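Local atomic coordinates of ammonium transporter (Kuenenia stuttgartiensis, PDB entry 6EU6), a protein that probably binds ammonium as the membrane-embedded sensor domain of an ammonium-responsive histidine kinase, built on the ammonium transporter fold. Residues A[130-142]-A[366-378]. Sequence-based numbering, arbitrary orientation.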
# COMPACT_ATOMS: atom_id res chain seq x y z
N PHE A 130 -3.59 18.40 21.60
CA PHE A 130 -2.93 19.70 21.80
C PHE A 130 -2.07 20.14 20.61
O PHE A 130 -2.14 21.28 20.15
CB PHE A 130 -2.20 19.73 23.12
CG PHE A 130 -1.62 21.09 23.47
CD1 PHE A 130 -2.43 22.12 24.00
CD2 PHE A 130 -0.24 21.35 23.35
CE1 PHE A 130 -1.88 23.36 24.32
CE2 PHE A 130 0.27 22.61 23.68
CZ PHE A 130 -0.55 23.59 24.17
N ILE A 131 -1.28 19.22 20.06
CA ILE A 131 -0.45 19.57 18.94
C ILE A 131 -1.28 19.94 17.74
O ILE A 131 -0.95 20.91 17.03
CB ILE A 131 0.67 18.55 18.66
CG1 ILE A 131 1.69 19.18 17.65
CG2 ILE A 131 0.11 17.25 18.11
CD1 ILE A 131 2.84 18.30 17.28
N VAL A 132 -2.41 19.24 17.52
CA VAL A 132 -3.20 19.46 16.36
C VAL A 132 -4.09 20.74 16.42
O VAL A 132 -4.39 21.35 15.38
CB VAL A 132 -4.05 18.22 16.02
CG1 VAL A 132 -4.87 18.48 14.77
CG2 VAL A 132 -3.13 16.99 15.68
N ALA A 133 -4.52 21.10 17.64
CA ALA A 133 -5.39 22.26 17.92
C ALA A 133 -4.62 23.57 18.04
O ALA A 133 -5.15 24.57 17.65
CB ALA A 133 -6.23 22.02 19.20
N ILE A 134 -3.37 23.52 18.51
CA ILE A 134 -2.57 24.71 18.90
C ILE A 134 -1.20 24.81 18.24
O ILE A 134 -0.98 25.65 17.36
CB ILE A 134 -2.46 24.78 20.45
CG1 ILE A 134 -3.87 25.14 20.98
CG2 ILE A 134 -1.52 25.91 20.88
CD1 ILE A 134 -4.15 24.54 22.27
N ILE A 135 -0.30 23.93 18.63
CA ILE A 135 1.11 24.05 18.19
C ILE A 135 1.22 24.01 16.68
O ILE A 135 1.75 24.94 16.05
CB ILE A 135 2.02 22.99 18.85
CG1 ILE A 135 1.98 23.14 20.38
CG2 ILE A 135 3.43 23.03 18.32
CD1 ILE A 135 2.78 22.09 21.09
N TYR A 136 0.71 22.91 16.09
CA TYR A 136 0.91 22.71 14.63
C TYR A 136 0.22 23.76 13.75
O TYR A 136 0.87 24.36 12.85
CB TYR A 136 0.51 21.25 14.23
CG TYR A 136 0.55 21.03 12.79
CD1 TYR A 136 1.74 20.84 12.14
CD2 TYR A 136 -0.63 21.09 12.04
CE1 TYR A 136 1.78 20.70 10.77
CE2 TYR A 136 -0.61 20.97 10.64
CZ TYR A 136 0.61 20.74 10.00
OH TYR A 136 0.66 20.55 8.62
N PRO A 137 -1.08 23.96 13.92
CA PRO A 137 -1.71 24.86 12.99
C PRO A 137 -1.31 26.38 13.17
O PRO A 137 -1.32 27.12 12.20
CB PRO A 137 -3.22 24.69 13.27
CG PRO A 137 -3.28 24.30 14.71
CD PRO A 137 -2.00 23.49 14.97
N ILE A 138 -0.94 26.81 14.36
CA ILE A 138 -0.52 28.22 14.53
C ILE A 138 0.86 28.46 13.90
O ILE A 138 1.00 29.37 13.09
CB ILE A 138 -0.55 28.64 16.02
CG1 ILE A 138 -2.00 28.70 16.47
CG2 ILE A 138 0.14 29.99 16.20
CD1 ILE A 138 -2.22 28.73 17.97
N PHE A 139 1.84 27.61 14.19
CA PHE A 139 3.08 27.65 13.38
C PHE A 139 2.84 27.49 11.90
O PHE A 139 3.45 28.18 11.09
CB PHE A 139 4.17 26.65 13.86
CG PHE A 139 5.49 26.85 13.17
CD1 PHE A 139 5.76 26.23 11.94
CD2 PHE A 139 6.45 27.71 13.69
CE1 PHE A 139 6.98 26.46 11.27
CE2 PHE A 139 7.68 27.96 13.00
CZ PHE A 139 7.93 27.31 11.81
N GLY A 140 1.89 26.65 11.53
CA GLY A 140 1.59 26.47 10.14
C GLY A 140 1.08 27.75 9.50
O GLY A 140 1.32 28.00 8.33
N HIS A 141 0.30 28.50 10.26
CA HIS A 141 -0.19 29.81 9.77
C HIS A 141 1.02 30.73 9.51
O HIS A 141 1.13 31.36 8.44
CB HIS A 141 -1.12 30.45 10.76
CG HIS A 141 -1.78 31.67 10.23
ND1 HIS A 141 -2.85 31.61 9.36
CD2 HIS A 141 -1.50 33.00 10.40
CE1 HIS A 141 -3.24 32.84 9.05
NE2 HIS A 141 -2.44 33.69 9.67
N TRP A 142 1.96 30.73 10.43
CA TRP A 142 3.12 31.63 10.31
C TRP A 142 3.88 31.36 9.04
O TRP A 142 4.36 32.31 8.39
CB TRP A 142 4.03 31.52 11.52
CG TRP A 142 3.38 31.85 12.80
CD1 TRP A 142 2.13 32.43 12.97
CD2 TRP A 142 3.88 31.59 14.10
NE1 TRP A 142 1.85 32.51 14.33
CE2 TRP A 142 2.92 32.03 15.02
CE3 TRP A 142 5.05 31.02 14.58
CZ2 TRP A 142 3.10 31.89 16.38
CZ3 TRP A 142 5.21 30.92 15.91
CH2 TRP A 142 4.25 31.33 16.79
N VAL A 366 12.44 29.56 15.84
CA VAL A 366 11.06 29.82 16.23
C VAL A 366 10.27 28.51 16.38
O VAL A 366 9.56 28.35 17.34
CB VAL A 366 10.38 30.75 15.24
CG1 VAL A 366 8.87 30.83 15.52
CG2 VAL A 366 11.03 32.15 15.30
N ALA A 367 10.43 27.58 15.45
CA ALA A 367 9.75 26.25 15.51
C ALA A 367 10.12 25.48 16.78
O ALA A 367 9.24 24.98 17.55
CB ALA A 367 10.02 25.42 14.25
N PHE A 368 11.41 25.51 17.09
CA PHE A 368 11.88 24.90 18.32
C PHE A 368 11.29 25.57 19.49
O PHE A 368 10.77 24.92 20.38
CB PHE A 368 13.44 24.86 18.37
CG PHE A 368 13.96 24.22 19.59
CD1 PHE A 368 14.17 22.86 19.64
CD2 PHE A 368 14.18 24.97 20.75
CE1 PHE A 368 14.61 22.23 20.78
CE2 PHE A 368 14.63 24.33 21.90
CZ PHE A 368 14.86 22.97 21.92
N SER A 369 11.40 26.89 19.57
CA SER A 369 10.97 27.58 20.80
C SER A 369 9.49 27.40 21.04
O SER A 369 9.06 27.23 22.20
CB SER A 369 11.28 29.10 20.72
OG SER A 369 12.69 29.30 20.50
N TRP A 370 8.71 27.52 19.97
CA TRP A 370 7.28 27.35 20.07
C TRP A 370 6.87 25.90 20.47
O TRP A 370 6.13 25.71 21.42
CB TRP A 370 6.68 27.73 18.72
CG TRP A 370 5.14 27.57 18.54
CD1 TRP A 370 4.49 26.65 17.69
CD2 TRP A 370 4.13 28.38 19.10
NE1 TRP A 370 3.12 26.86 17.76
CE2 TRP A 370 2.87 27.88 18.63
CE3 TRP A 370 4.13 29.43 20.03
CZ2 TRP A 370 1.65 28.47 19.00
CZ3 TRP A 370 2.89 30.01 20.39
CH2 TRP A 370 1.68 29.52 19.88
N SER A 371 7.34 24.88 19.71
CA SER A 371 6.89 23.53 19.90
C SER A 371 7.55 22.85 21.09
O SER A 371 6.85 22.27 21.93
CB SER A 371 7.02 22.69 18.56
OG SER A 371 6.59 21.37 18.81
N PHE A 372 8.86 22.97 21.27
CA PHE A 372 9.45 22.45 22.50
C PHE A 372 8.94 23.24 23.71
O PHE A 372 8.60 22.67 24.72
CB PHE A 372 10.95 22.53 22.40
CG PHE A 372 11.63 21.91 23.55
CD1 PHE A 372 11.71 20.51 23.66
CD2 PHE A 372 12.22 22.71 24.54
CE1 PHE A 372 12.27 19.92 24.77
CE2 PHE A 372 12.80 22.12 25.64
CZ PHE A 372 12.86 20.73 25.74
N GLY A 373 8.93 24.57 23.66
CA GLY A 373 8.50 25.32 24.84
C GLY A 373 7.05 25.13 25.24
O GLY A 373 6.73 24.88 26.41
N LEU A 374 6.13 25.22 24.30
CA LEU A 374 4.75 24.87 24.63
C LEU A 374 4.53 23.41 25.01
O LEU A 374 3.64 23.07 25.80
CB LEU A 374 3.80 25.20 23.51
CG LEU A 374 3.35 26.64 23.41
CD1 LEU A 374 2.42 26.84 22.20
CD2 LEU A 374 2.62 27.05 24.71
N GLY A 375 5.33 22.54 24.43
CA GLY A 375 5.23 21.14 24.77
C GLY A 375 5.69 20.91 26.17
O GLY A 375 5.01 20.16 26.93
N MET A 376 6.81 21.54 26.55
CA MET A 376 7.23 21.47 27.98
C MET A 376 6.12 21.98 28.94
O MET A 376 5.79 21.30 29.92
CB MET A 376 8.54 22.21 28.25
CG MET A 376 9.77 21.52 27.68
SD MET A 376 10.14 19.85 28.32
CE MET A 376 10.59 20.31 29.99
N LEU A 377 5.53 23.12 28.64
CA LEU A 377 4.47 23.67 29.45
C LEU A 377 3.27 22.73 29.50
O LEU A 377 2.65 22.49 30.54
CB LEU A 377 4.08 25.07 28.93
CG LEU A 377 5.20 26.07 29.30
CD1 LEU A 377 5.09 27.46 28.66
CD2 LEU A 377 5.23 26.22 30.81
N PHE A 378 2.95 22.18 28.35
CA PHE A 378 1.76 21.31 28.26
C PHE A 378 1.95 20.09 29.09
O PHE A 378 1.06 19.76 29.88
CB PHE A 378 1.43 20.95 26.81
CG PHE A 378 0.32 19.98 26.69
CD1 PHE A 378 -0.99 20.40 26.75
CD2 PHE A 378 0.60 18.63 26.59
CE1 PHE A 378 -2.06 19.48 26.73
CE2 PHE A 378 -0.45 17.71 26.49
CZ PHE A 378 -1.79 18.14 26.59
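The indole of W370 reaches across to helix 121-144 just before its kink at P137 and donates its N-H to the carbonyl of I135. The two segments are membrane helices of the ammonium transporter (Amt) fold, packed antiparallel with axes 9.9 Å apart and interlocked knobs-into-holes: W370 sits among I135, I138, F139 and W142, while I135 fits among W370, S371, L374 and G375. This middle is close-packed. CG2 of I138 comes to 3.5 Å from CZ2 of W370, and the W142 edge meets the W370 face in an edge-to-face pair, CH2 of W142 lying 3.7 Å from CD2 of W370. On the opposite face of the indole, CD1 of L374, one turn along from W370, lies toward the rim. On the buried flank CG2 of I135 touches CB of S371, whose hydroxyl is bonded to I173 O; both residues also touch F177 of helix 167-185. The far end is equally close: F130 and F378 form an offset stack, planes 16° apart, with CG of F130 3.4 Å from CD1 of F378. Only the I134/L374 flank is looser, both residues partly exposed and 4.3 Å apart between CG2 of I134 and CD1 of L374. An extended chi1 (177°) carries the W370 indole out from its helix toward I135, where NE1 of W370 lies 2.9 Å from O of I135, in the carbonyl plane on a lone pair; the same oxygen accepts F139 N.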